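Local coordinates for cytoplasmic protein (Cryptococcus neoformans var. grubii serotype A, PDB 7LPO), which probably hydrolyses steryl beta-glucosides, as a sterylglucosidase of glycoside hydrolase family 5, at residues N14-S17 with P18-H22; N208-I211 with W212-F216; G364-I367 with W368-H371; S413-I416 with R417-H420; K551-D554 with C555-A559. All blocks are in the same frame, centred on the assembly; numbering follows the deposited sequence.

Contact 1 (N14-S17 with P18-H22); sequences NPVS and PHYIH
A type I beta turn from Ser17 to Tyr20 bends the N-terminal tail here, and Val16, just ahead of it, folds back onto Tyr20, just at its end. The turn closes through Tyr20 N, which gives its hydrogen to Ser17 O at 3.3 Å. Ser17 uses its side chain as well. With chi1 at 88°, OG is held between the backbone N and the carbonyl carbon and accepts from His19 N at 3.3 Å, the bond of an ST turn, so one serine binds two successive amides with two different oxygens.

The apolar half is a methyl set on a ring. Val16 CG1 sits over the centre of the Tyr20 ring, 3.2 Å from its centroid and almost on the ring normal, a tight CH-pi contact. Val16 CB backs it up at 3.4 Å from Tyr20 CG, and the two side chains cross at about a right angle. Tyr20 in turn puts CD2 over the face of the His22 ring, while Val16 CG2 only grazes that imidazole obliquely.

Tyr20 is buried, and its OH is hydrogen-bonded to Glu422, which lies between helix 400-419 and strand 424-427. His19 O takes a bond from Arg137 at the start of strand 137-143, and Ile21 O one from Arg446, just before strand 447-449. The turn is thus laid across the N-terminal ends of strands of the TIM barrel expected for this family, with His22 already paired by its backbone to Gln29 of strand 28-29.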
loop_
_atom_site.group_PDB
_atom_site.type_symbol
_atom_site.label_atom_id
_atom_site.label_comp_id
_atom_site.label_asym_id
_atom_site.label_seq_id
_atom_site.Cartn_x
_atom_site.Cartn_y
_atom_site.Cartn_z
ATOM N N ASN A 14 -1.320 27.614 15.692
ATOM C CA ASN A 14 -0.934 27.398 17.075
ATOM C C ASN A 14 0.548 27.043 17.162
ATOM O O ASN A 14 1.111 26.487 16.216
ATOM C CB ASN A 14 -1.757 26.269 17.695
ATOM C CG ASN A 14 -3.235 26.585 17.757
ATOM O OD1 ASN A 14 -3.628 27.721 18.019
ATOM N ND2 ASN A 14 -4.067 25.578 17.512
ATOM N N PRO A 15 1.198 27.345 18.289
ATOM C CA PRO A 15 2.584 26.893 18.472
ATOM C C PRO A 15 2.645 25.374 18.511
ATOM O O PRO A 15 1.683 24.703 18.885
ATOM C CB PRO A 15 3.001 27.515 19.811
ATOM C CG PRO A 15 1.713 27.769 20.537
ATOM C CD PRO A 15 0.680 28.066 19.467
ATOM N N VAL A 16 3.789 24.834 18.108
ATOM C CA VAL A 16 3.926 23.394 17.916
ATOM C C VAL A 16 4.737 22.794 19.056
ATOM O O VAL A 16 5.655 23.417 19.596
ATOM C CB VAL A 16 4.579 23.068 16.556
ATOM C CG1 VAL A 16 3.619 23.394 15.425
ATOM C CG2 VAL A 16 5.882 23.826 16.390
ATOM N N SER A 17 4.393 21.564 19.407
ATOM C CA SER A 17 5.139 20.803 20.399
ATOM C C SER A 17 6.562 20.558 19.910
ATOM O O SER A 17 6.859 20.752 18.722
ATOM C CB SER A 17 4.442 19.473 20.681
ATOM O OG SER A 17 4.881 18.470 19.780
ATOM N N PRO A 18 7.468 20.119 20.786
ATOM C CA PRO A 18 8.854 19.893 20.345
ATOM C C PRO A 18 9.022 18.660 19.478
ATOM O O PRO A 18 10.049 18.541 18.803
ATOM C CB PRO A 18 9.639 19.769 21.659
ATOM C CG PRO A 18 8.595 19.781 22.789
ATOM C CD PRO A 18 7.235 19.671 22.170
ATOM N N HIS A 19 8.048 17.754 19.458
ATOM C CA HIS A 19 8.079 16.576 18.603
ATOM C C HIS A 19 7.405 16.795 17.254
ATOM O O HIS A 19 7.294 15.844 16.475
ATOM C CB HIS A 19 7.400 15.397 19.308
ATOM C CG HIS A 19 7.869 15.179 20.710
ATOM N ND1 HIS A 19 9.160 14.801 21.010
ATOM C CD2 HIS A 19 7.221 15.284 21.895
ATOM C CE1 HIS A 19 9.289 14.682 22.320
ATOM N NE2 HIS A 19 8.125 14.968 22.880
ATOM N N TYR A 20 6.949 18.011 16.965
ATOM C CA TYR A 20 6.257 18.299 15.715
ATOM C C TYR A 20 7.181 18.067 14.528
ATOM O O TYR A 20 8.333 18.508 14.527
ATOM C CB TYR A 20 5.771 19.752 15.746
ATOM C CG TYR A 20 4.792 20.188 14.684
ATOM C CD1 TYR A 20 3.436 19.998 14.852
ATOM C CD2 TYR A 20 5.222 20.851 13.547
ATOM C CE1 TYR A 20 2.526 20.423 13.902
ATOM C CE2 TYR A 20 4.324 21.277 12.586
ATOM C CZ TYR A 20 2.974 21.063 12.775
ATOM O OH TYR A 20 2.064 21.477 11.834
ATOM N N ILE A 21 6.672 17.382 13.512
ATOM C CA ILE A 21 7.385 17.201 12.254
ATOM C C ILE A 21 6.768 18.131 11.223
ATOM O O ILE A 21 5.588 18.003 10.887
ATOM C CB ILE A 21 7.334 15.746 11.769
ATOM C CG1 ILE A 21 8.193 14.854 12.661
ATOM C CG2 ILE A 21 7.803 15.678 10.328
ATOM C CD1 ILE A 21 7.950 13.362 12.462
ATOM N N HIS A 22 7.558 19.075 10.728
ATOM C CA HIS A 22 7.101 19.936 9.648
ATOM C C HIS A 22 7.065 19.166 8.333
ATOM O O HIS A 22 7.912 18.307 8.071
ATOM C CB HIS A 22 8.009 21.158 9.547
ATOM C CG HIS A 22 7.940 22.041 10.755
ATOM N ND1 HIS A 22 6.941 22.973 10.939
ATOM C CD2 HIS A 22 8.714 22.100 11.865
ATOM C CE1 HIS A 22 7.120 23.587 12.095
ATOM N NE2 HIS A 22 8.185 23.070 12.679
#

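Contact 2 (N208-I211 with W212-F216); sequences NQTI and WTFFF
Asn208 and Trp212, one turn apart on helix 206-221, lie side by side and are joined twice. Their backbones make the ordinary helical bond, and so do Thr210 with Phe214 and Ile211 with Phe215, all between 2.9 and 3.0 Å from N to O.

Side-chain polar bonds come next. Trp212 NE1 donates to Asn208 OD1 at 2.8 Å; the bond is bent, 132° at the hydrogen, the amide and indole planes are 38° apart, and OD1 meets the NE1 edge a little out of the ring plane. Asn208 ND2 is engaged by Val146 O, which leaves little doubt which way the amide is flipped. Thr213 OG1 gives its proton to Gln209 O at 2.7 Å, nearly along the C=O axis, and is bonded in addition to Leu276 N.

The apolar contact is CH-pi. Thr210 CG2, anti to the backbone N (chi1 -62° for OG1), reaches over the Phe214 ring 3.9 Å from the centroid, displaced toward the CE2-CZ rim. This torsion leaves OG1 on the other branch, where it is bonded to Leu206 O and Trp368 NE1.

Everything here is buried. Each threonine hydroxyl has two partners, and the Asn208 amide uses its oxygen on the indole and its nitrogen on a carbonyl, which should hold the Trp212 ring in one rotation beside Trp147.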
loop_
_atom_site.group_PDB
_atom_site.type_symbol
_atom_site.label_atom_id
_atom_site.label_comp_id
_atom_site.label_asym_id
_atom_site.label_seq_id
_atom_site.Cartn_x
_atom_site.Cartn_y
_atom_site.Cartn_z
ATOM N N ASN A 208 -16.073 -5.336 -9.048
ATOM C CA ASN A 208 -15.292 -4.128 -8.805
ATOM C C ASN A 208 -15.628 -3.043 -9.822
ATOM O O ASN A 208 -15.629 -1.850 -9.490
ATOM C CB ASN A 208 -13.795 -4.439 -8.863
ATOM C CG ASN A 208 -13.217 -4.793 -7.512
ATOM O OD1 ASN A 208 -12.574 -3.965 -6.867
ATOM N ND2 ASN A 208 -13.433 -6.038 -7.077
ATOM N N GLN A 209 -15.856 -3.432 -11.084
ATOM C CA GLN A 209 -16.156 -2.437 -12.109
ATOM C C GLN A 209 -17.437 -1.691 -11.766
ATOM O O GLN A 209 -17.548 -0.482 -11.995
ATOM C CB GLN A 209 -16.274 -3.105 -13.481
ATOM C CG GLN A 209 -14.943 -3.420 -14.126
ATOM C CD GLN A 209 -15.070 -4.355 -15.312
ATOM O OE1 GLN A 209 -15.905 -5.270 -15.324
ATOM N NE2 GLN A 209 -14.239 -4.132 -16.322
ATOM N N THR A 210 -18.408 -2.391 -11.188
ATOM C CA THR A 210 -19.648 -1.746 -10.780
ATOM C C THR A 210 -19.447 -0.950 -9.503
ATOM O O THR A 210 -19.784 0.237 -9.441
ATOM C CB THR A 210 -20.745 -2.794 -10.585
ATOM O OG1 THR A 210 -20.981 -3.459 -11.826
ATOM C CG2 THR A 210 -22.039 -2.145 -10.100
ATOM N N ILE A 211 -18.878 -1.592 -8.481
ATOM C CA ILE A 211 -18.877 -1.012 -7.145
ATOM C C ILE A 211 -18.058 0.267 -7.118
ATOM O O ILE A 211 -18.462 1.258 -6.502
ATOM C CB ILE A 211 -18.363 -2.039 -6.120
ATOM C CG1 ILE A 211 -19.392 -3.150 -5.937
ATOM C CG2 ILE A 211 -18.088 -1.364 -4.779
ATOM C CD1 ILE A 211 -18.845 -4.397 -5.246
ATOM N N TRP A 212 -16.893 0.264 -7.777
ATOM C CA TRP A 212 -16.057 1.457 -7.793
ATOM C C TRP A 212 -16.699 2.585 -8.592
ATOM O O TRP A 212 -16.512 3.756 -8.252
ATOM C CB TRP A 212 -14.680 1.115 -8.355
ATOM C CG TRP A 212 -13.807 0.387 -7.401
ATOM C CD1 TRP A 212 -13.356 -0.888 -7.523
ATOM C CD2 TRP A 212 -13.282 0.886 -6.161
ATOM N NE1 TRP A 212 -12.570 -1.215 -6.441
ATOM C CE2 TRP A 212 -12.513 -0.145 -5.589
ATOM C CE3 TRP A 212 -13.387 2.106 -5.482
ATOM C CZ2 TRP A 212 -11.842 0.004 -4.376
ATOM C CZ3 TRP A 212 -12.720 2.254 -4.280
ATOM C CH2 TRP A 212 -11.958 1.206 -3.736
ATOM N N THR A 213 -17.448 2.265 -9.649
ATOM C CA THR A 213 -18.174 3.302 -10.377
ATOM C C THR A 213 -19.249 3.927 -9.489
ATOM O O THR A 213 -19.449 5.150 -9.506
ATOM C CB THR A 213 -18.789 2.711 -11.648
ATOM O OG1 THR A 213 -17.769 2.145 -12.479
ATOM C CG2 THR A 213 -19.520 3.763 -12.459
ATOM N N PHE A 214 -19.946 3.095 -8.705
ATOM C CA PHE A 214 -20.864 3.594 -7.686
ATOM C C PHE A 214 -20.138 4.519 -6.713
ATOM O O PHE A 214 -20.538 5.670 -6.507
ATOM C CB PHE A 214 -21.496 2.413 -6.924
ATOM C CG PHE A 214 -22.568 1.659 -7.680
ATOM C CD1 PHE A 214 -23.084 2.120 -8.876
ATOM C CD2 PHE A 214 -23.083 0.476 -7.158
ATOM C CE1 PHE A 214 -24.101 1.421 -9.537
ATOM C CE2 PHE A 214 -24.090 -0.232 -7.823
ATOM C CZ PHE A 214 -24.596 0.238 -9.009
ATOM N N PHE A 215 -19.049 4.024 -6.115
ATOM C CA PHE A 215 -18.373 4.743 -5.034
ATOM C C PHE A 215 -17.961 6.151 -5.450
ATOM O O PHE A 215 -18.195 7.118 -4.716
ATOM C CB PHE A 215 -17.150 3.943 -4.578
ATOM C CG PHE A 215 -16.487 4.480 -3.332
ATOM C CD1 PHE A 215 -16.997 4.185 -2.073
ATOM C CD2 PHE A 215 -15.341 5.261 -3.418
ATOM C CE1 PHE A 215 -16.393 4.656 -0.932
ATOM C CE2 PHE A 215 -14.731 5.737 -2.267
ATOM C CZ PHE A 215 -15.267 5.424 -1.018
ATOM N N PHE A 216 -17.314 6.285 -6.604
ATOM C CA PHE A 216 -16.714 7.548 -7.001
ATOM C C PHE A 216 -17.596 8.377 -7.912
ATOM O O PHE A 216 -17.380 9.588 -8.003
ATOM C CB PHE A 216 -15.384 7.318 -7.730
ATOM C CG PHE A 216 -14.251 6.982 -6.830
ATOM C CD1 PHE A 216 -13.840 7.863 -5.851
ATOM C CD2 PHE A 216 -13.596 5.779 -6.956
ATOM C CE1 PHE A 216 -12.801 7.553 -5.020
ATOM C CE2 PHE A 216 -12.545 5.464 -6.125
ATOM C CZ PHE A 216 -12.144 6.352 -5.160
#

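Contact 3 (G364-I367 with W368-H371); sequences GTCI and WAHH
Ile367 O is gripped twice by one residue: His371 ND1 donates to it at 2.8 Å, and His371 N adds a weak bond at 3.2 Å. The ND1 bond is nearly straight, 171° at the hydrogen, and the oxygen lies in the plane of the imidazole, though ND1 is itself tilted from the carbonyl plane. At the far side of the ring, NE2 is hydrogen-bonded to Lys224 N, so both ring nitrogens are used and the ring's rotation is fixed.

The turn is the short, weakly bonded helix 367-370, and Cys366 is its N-cap. With SG anti to the backbone N, chi1 -180°, the sulfur swings back toward the first turn and accepts from Ala369 N at 3.5 Å, a capping bond almost straight at 169°. The carbonyl of the same cysteine takes His370 N at 3.0 Å, the stronger of the two i to i+4 backbone bonds here.

Around these bonds the apolar groups close up. Ile367 CG2, in the crowded position between backbone N and carbonyl carbon, is brought over one face of the Trp368 indole, 3.8 Å from the centroid of the five-membered ring. Cys366 SG approaches the same ring obliquely and touches Trp368 CB at 3.8 Å. The indole NE1 is the partner of Thr210 on helix 206-221; Phe387 meets the ring edge-to-face, and Trp374 packs on Cys366 and Ala369.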
loop_
_atom_site.group_PDB
_atom_site.type_symbol
_atom_site.label_atom_id
_atom_site.label_comp_id
_atom_site.label_asym_id
_atom_site.label_seq_id
_atom_site.Cartn_x
_atom_site.Cartn_y
_atom_site.Cartn_z
ATOM N N GLY A 364 -32.232 -7.548 -9.478
ATOM C CA GLY A 364 -32.290 -8.806 -10.188
ATOM C C GLY A 364 -32.019 -8.715 -11.668
ATOM O O GLY A 364 -32.247 -9.692 -12.383
ATOM N N THR A 365 -31.563 -7.568 -12.151
ATOM C CA THR A 365 -31.200 -7.389 -13.547
ATOM C C THR A 365 -30.029 -6.415 -13.581
ATOM O O THR A 365 -29.721 -5.757 -12.585
ATOM C CB THR A 365 -32.406 -6.910 -14.363
ATOM O OG1 THR A 365 -32.077 -6.884 -15.754
ATOM C CG2 THR A 365 -32.852 -5.538 -13.925
ATOM N N CYS A 366 -29.357 -6.343 -14.728
ATOM C CA CYS A 366 -28.151 -5.533 -14.833
ATOM C C CYS A 366 -28.472 -4.058 -14.650
ATOM O O CYS A 366 -29.328 -3.502 -15.350
ATOM C CB CYS A 366 -27.474 -5.747 -16.187
ATOM S SG CYS A 366 -25.967 -4.786 -16.410
ATOM N N ILE A 367 -27.762 -3.416 -13.716
ATOM C CA ILE A 367 -27.991 -2.003 -13.450
ATOM C C ILE A 367 -27.489 -1.130 -14.593
ATOM O O ILE A 367 -27.998 -0.018 -14.787
ATOM C CB ILE A 367 -27.344 -1.620 -12.103
ATOM C CG1 ILE A 367 -27.882 -0.276 -11.606
ATOM C CG2 ILE A 367 -25.822 -1.580 -12.204
ATOM C CD1 ILE A 367 -29.402 -0.277 -11.357
ATOM N N TRP A 368 -26.529 -1.616 -15.389
ATOM C CA TRP A 368 -26.020 -0.822 -16.506
ATOM C C TRP A 368 -26.950 -0.895 -17.704
ATOM O O TRP A 368 -27.174 0.114 -18.382
ATOM C CB TRP A 368 -24.611 -1.285 -16.861
ATOM C CG TRP A 368 -23.725 -1.180 -15.666
ATOM C CD1 TRP A 368 -23.039 -2.188 -15.059
ATOM C CD2 TRP A 368 -23.459 0.005 -14.903
ATOM N NE1 TRP A 368 -22.363 -1.706 -13.962
ATOM C CE2 TRP A 368 -22.596 -0.360 -13.855
ATOM C CE3 TRP A 368 -23.867 1.337 -15.009
ATOM C CZ2 TRP A 368 -22.122 0.562 -12.930
ATOM C CZ3 TRP A 368 -23.404 2.246 -14.091
ATOM C CH2 TRP A 368 -22.540 1.858 -13.064
ATOM N N ALA A 369 -27.529 -2.071 -17.954
ATOM C CA ALA A 369 -28.627 -2.161 -18.908
ATOM C C ALA A 369 -29.777 -1.259 -18.486
ATOM O O ALA A 369 -30.411 -0.606 -19.324
ATOM C CB ALA A 369 -29.106 -3.610 -19.025
ATOM N N HIS A 370 -30.054 -1.207 -17.184
ATOM C CA HIS A 370 -31.149 -0.396 -16.678
ATOM C C HIS A 370 -30.906 1.087 -16.892
ATOM O O HIS A 370 -31.863 1.862 -16.883
ATOM C CB HIS A 370 -31.357 -0.682 -15.193
ATOM C CG HIS A 370 -32.603 -0.077 -14.638
ATOM N ND1 HIS A 370 -33.845 -0.315 -15.179
ATOM C CD2 HIS A 370 -32.797 0.760 -13.593
ATOM C CE1 HIS A 370 -34.756 0.343 -14.486
ATOM N NE2 HIS A 370 -34.144 1.011 -13.525
ATOM N N HIS A 371 -29.655 1.497 -17.070
ATOM C CA HIS A 371 -29.321 2.867 -17.421
ATOM C C HIS A 371 -29.083 3.034 -18.916
ATOM O O HIS A 371 -28.608 4.088 -19.343
ATOM C CB HIS A 371 -28.096 3.324 -16.621
ATOM C CG HIS A 371 -28.413 3.657 -15.199
ATOM N ND1 HIS A 371 -28.442 2.706 -14.201
ATOM C CD2 HIS A 371 -28.781 4.825 -14.617
ATOM C CE1 HIS A 371 -28.789 3.279 -13.061
ATOM N NE2 HIS A 371 -28.992 4.565 -13.285
#

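Contact 4 (S413-I416 with R417-H420); sequences SSRI and RLHH
Ser413 O accepts from Arg417 N at 3.1 Å, an i to i+4 bond in the closing turns of helix 400-419. The arginine chain leaves this turn bent at chi2, -94°, and its CG passes 3.7 Å from Ser413 O; the guanidinium goes on to the carbonyls of Ser423 and Leu443, beyond the helix end. Ser414 O takes Leu418 N at 3.1 Å.

That amide is shared: beside its bond to Ser414 O, Leu418 N gives a weak one to Arg415 O. The Arg415 side chain, folded at chi2 and chi3, runs alongside His419 in the same direction, with CD 3.8 Å from His419 NE2. The guanidinium and imidazole planes are nearly perpendicular, and NE stays clear of the ring nitrogen; the charge is instead taken up by Asp242 on helix 232-254.

Ile416, buried, ends the series with its carbonyl. His420, the first residue outside helical angles, sends its ring to Asp260, yet His420 N still reaches Ile416 O at 2.8 Å, beside a weak bond to that oxygen from His419 N at 3.2 Å.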
loop_
_atom_site.group_PDB
_atom_site.type_symbol
_atom_site.label_atom_id
_atom_site.label_comp_id
_atom_site.label_asym_id
_atom_site.label_seq_id
_atom_site.Cartn_x
_atom_site.Cartn_y
_atom_site.Cartn_z
ATOM N N SER A 413 -10.402 14.372 3.479
ATOM C CA SER A 413 -9.356 15.113 4.177
ATOM C C SER A 413 -9.947 16.113 5.171
ATOM O O SER A 413 -9.382 16.328 6.249
ATOM C CB SER A 413 -8.445 15.810 3.163
ATOM O OG SER A 413 -9.136 16.790 2.412
ATOM N N SER A 414 -11.087 16.720 4.839
ATOM C CA SER A 414 -11.730 17.629 5.783
ATOM C C SER A 414 -12.136 16.905 7.060
ATOM O O SER A 414 -12.002 17.448 8.162
ATOM C CB SER A 414 -12.956 18.283 5.149
ATOM O OG SER A 414 -12.580 19.054 4.032
ATOM N N ARG A 415 -12.653 15.683 6.933
ATOM C CA ARG A 415 -13.050 14.942 8.123
ATOM C C ARG A 415 -11.843 14.608 8.982
ATOM O O ARG A 415 -11.909 14.701 10.212
ATOM C CB ARG A 415 -13.794 13.655 7.749
ATOM C CG ARG A 415 -14.278 12.862 8.973
ATOM C CD ARG A 415 -15.357 13.639 9.743
ATOM N NE ARG A 415 -16.374 14.088 8.796
ATOM C CZ ARG A 415 -17.414 13.351 8.414
ATOM N NH1 ARG A 415 -17.598 12.141 8.938
ATOM N NH2 ARG A 415 -18.269 13.830 7.519
ATOM N N ILE A 416 -10.736 14.210 8.356
ATOM C CA ILE A 416 -9.529 13.889 9.118
ATOM C C ILE A 416 -9.107 15.084 9.962
ATOM O O ILE A 416 -8.806 14.948 11.152
ATOM C CB ILE A 416 -8.393 13.445 8.177
ATOM C CG1 ILE A 416 -8.719 12.089 7.545
ATOM C CG2 ILE A 416 -7.055 13.456 8.920
ATOM C CD1 ILE A 416 -8.782 10.927 8.499
ATOM N N ARG A 417 -9.086 16.276 9.358
ATOM C CA ARG A 417 -8.617 17.464 10.066
ATOM C C ARG A 417 -9.584 17.879 11.171
ATOM O O ARG A 417 -9.169 18.503 12.153
ATOM C CB ARG A 417 -8.415 18.617 9.082
ATOM C CG ARG A 417 -7.119 18.533 8.251
ATOM C CD ARG A 417 -5.958 19.313 8.881
ATOM N NE ARG A 417 -4.692 19.015 8.212
ATOM C CZ ARG A 417 -4.319 19.530 7.048
ATOM N NH1 ARG A 417 -5.098 20.394 6.417
ATOM N NH2 ARG A 417 -3.160 19.187 6.512
ATOM N N LEU A 418 -10.864 17.530 11.038
ATOM C CA LEU A 418 -11.824 17.850 12.086
ATOM C C LEU A 418 -11.411 17.215 13.403
ATOM O O LEU A 418 -11.527 17.834 14.462
ATOM C CB LEU A 418 -13.215 17.372 11.672
ATOM C CG LEU A 418 -14.373 17.728 12.596
ATOM C CD1 LEU A 418 -14.488 19.245 12.740
ATOM C CD2 LEU A 418 -15.666 17.131 12.070
ATOM N N HIS A 419 -10.917 15.980 13.356
ATOM C CA HIS A 419 -10.533 15.251 14.556
ATOM C C HIS A 419 -9.036 15.290 14.824
ATOM O O HIS A 419 -8.616 15.035 15.956
ATOM C CB HIS A 419 -10.994 13.791 14.443
ATOM C CG HIS A 419 -12.458 13.650 14.174
ATOM N ND1 HIS A 419 -13.416 14.174 15.012
ATOM C CD2 HIS A 419 -13.127 13.064 13.154
ATOM C CE1 HIS A 419 -14.615 13.911 14.523
ATOM N NE2 HIS A 419 -14.467 13.238 13.396
ATOM N N HIS A 420 -8.227 15.604 13.821
ATOM C CA HIS A 420 -6.773 15.638 13.942
ATOM C C HIS A 420 -6.328 16.946 13.301
ATOM O O HIS A 420 -5.947 16.978 12.122
ATOM C CB HIS A 420 -6.142 14.410 13.289
ATOM C CG HIS A 420 -4.679 14.269 13.555
ATOM N ND1 HIS A 420 -3.964 13.150 13.189
ATOM C CD2 HIS A 420 -3.791 15.118 14.123
ATOM C CE1 HIS A 420 -2.696 13.316 13.521
ATOM N NE2 HIS A 420 -2.568 14.496 14.100
#

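Contact 5 (K551-D554 with C555-A559); sequences KAMD and CSMNA
Two methionines one helical turn apart, Met553 and Met557, supply the apolar contact: the Met553 methyl points at the Met557 methyl from the side, and the two chains cross at an angle. CE of Met553 lies 3.3 Å from CE of Met557, closer than carbons usually come, so the exact value is doubtful; it also sits 3.7 Å from Met557 CG. Both chains are bent beyond their first torsion. Met553 CG starts anti to the backbone N (chi1 -172°), and the folds at its next two torsions then carry CE along the helix toward Met557.

The hydrogen bonds are those of a regular helix. Lys551 O, Ala552 O, Met553 O and Asp554 O accept in turn from Cys555 N, Ser556 N, Met557 N and Asn558 N, the last at 2.7 Å. One water adds to this: it accepts from Ser556 OG at 2.8 Å and donates to Ala552 O at 2.9 Å, giving that carbonyl a second donor and joining the serine side chain to the preceding turn.

Charge lies on another side. Asp554, buried, gives OD1 to Arg667 and OD2 to Arg494, which would probably favour its ionised form. Helix 547-559 is thereby tied to helix 490-512, on which Cys555 also packs, while Met553 rests on helix 662-665 and Met557 on strand 567-570.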
loop_
_atom_site.group_PDB
_atom_site.type_symbol
_atom_site.label_atom_id
_atom_site.label_comp_id
_atom_site.label_asym_id
_atom_site.label_seq_id
_atom_site.Cartn_x
_atom_site.Cartn_y
_atom_site.Cartn_z
ATOM N N LYS A 551 19.085 -9.751 -3.789
ATOM C CA LYS A 551 19.355 -8.842 -4.900
ATOM C C LYS A 551 18.115 -8.030 -5.260
ATOM O O LYS A 551 18.188 -6.809 -5.445
ATOM C CB LYS A 551 19.847 -9.628 -6.117
ATOM C CG LYS A 551 21.206 -10.293 -5.950
ATOM C CD LYS A 551 21.681 -10.868 -7.278
ATOM C CE LYS A 551 22.456 -12.159 -7.104
ATOM N NZ LYS A 551 23.595 -12.006 -6.153
ATOM N N ALA A 552 16.967 -8.697 -5.393
ATOM C CA ALA A 552 15.736 -7.983 -5.727
ATOM C C ALA A 552 15.428 -6.917 -4.686
ATOM O O ALA A 552 15.169 -5.756 -5.024
ATOM C CB ALA A 552 14.574 -8.972 -5.846
ATOM N N MET A 553 15.440 -7.301 -3.410
ATOM C CA MET A 553 15.213 -6.365 -2.314
ATOM C C MET A 553 16.199 -5.197 -2.371
ATOM O O MET A 553 15.808 -4.037 -2.242
ATOM C CB MET A 553 15.352 -7.098 -0.979
ATOM C CG MET A 553 14.954 -6.309 0.246
ATOM S SD MET A 553 13.152 -6.239 0.484
ATOM C CE MET A 553 12.871 -4.564 0.272
ATOM N N ASP A 554 17.488 -5.513 -2.531
ATOM C CA ASP A 554 18.521 -4.475 -2.531
ATOM C C ASP A 554 18.375 -3.520 -3.710
ATOM O O ASP A 554 18.663 -2.327 -3.574
ATOM C CB ASP A 554 19.901 -5.142 -2.541
ATOM C CG ASP A 554 21.041 -4.150 -2.432
ATOM O OD1 ASP A 554 20.977 -3.233 -1.591
ATOM O OD2 ASP A 554 22.017 -4.291 -3.195
ATOM N N CYS A 555 17.924 -4.015 -4.865
ATOM C CA CYS A 555 17.646 -3.131 -5.996
ATOM C C CYS A 555 16.511 -2.161 -5.676
ATOM O O CYS A 555 16.615 -0.952 -5.927
ATOM C CB CYS A 555 17.305 -3.962 -7.231
ATOM S SG CYS A 555 16.729 -2.977 -8.621
ATOM N N SER A 556 15.422 -2.665 -5.095
ATOM C CA SER A 556 14.317 -1.778 -4.748
ATOM C C SER A 556 14.724 -0.792 -3.660
ATOM O O SER A 556 14.340 0.384 -3.710
ATOM C CB SER A 556 13.102 -2.594 -4.305
ATOM O OG SER A 556 12.340 -2.979 -5.431
ATOM N N MET A 557 15.496 -1.246 -2.665
ATOM C CA MET A 557 15.932 -0.340 -1.605
ATOM C C MET A 557 16.954 0.677 -2.120
ATOM O O MET A 557 16.919 1.855 -1.744
ATOM C CB MET A 557 16.516 -1.143 -0.443
ATOM C CG MET A 557 15.514 -1.962 0.344
ATOM S SD MET A 557 14.219 -0.944 1.089
ATOM C CE MET A 557 12.866 -1.258 -0.042
ATOM N N ASN A 558 17.895 0.239 -2.955
ATOM C CA ASN A 558 18.840 1.183 -3.548
ATOM C C ASN A 558 18.117 2.254 -4.349
ATOM O O ASN A 558 18.592 3.389 -4.439
ATOM C CB ASN A 558 19.840 0.438 -4.435
ATOM C CG ASN A 558 20.834 1.380 -5.138
ATOM O OD1 ASN A 558 21.693 1.984 -4.500
ATOM N ND2 ASN A 558 20.713 1.498 -6.454
ATOM N N ALA A 559 16.949 1.928 -4.903
ATOM C CA ALA A 559 16.232 2.881 -5.740
ATOM C C ALA A 559 15.709 4.049 -4.913
ATOM O O ALA A 559 15.512 5.147 -5.447
ATOM C CB ALA A 559 15.089 2.176 -6.475
HETATM O O HOH W 1 13.711 -4.573 -7.267
#

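How the contacts relate
All five are local turns of one chain, strictly in series: none nests in or crosses another. Contact 1 closes a turn of the N-terminal tail and lies nearest contact 4, about 8 Å away at the closest atoms, where helix 400-419 ends. Contact 2 is a turn of helix 206-221, and contact 3, about 150 residues later, opens the short helix 367-370. These two touch, helix 206-221 packing on helix 367-370 through Phe214 and Ile367. Contact 5 comes last, on helix 547-559, on the opposite side of the chain's centre from contacts 2, 3 and 4, beside helices 490-512 and 662-665.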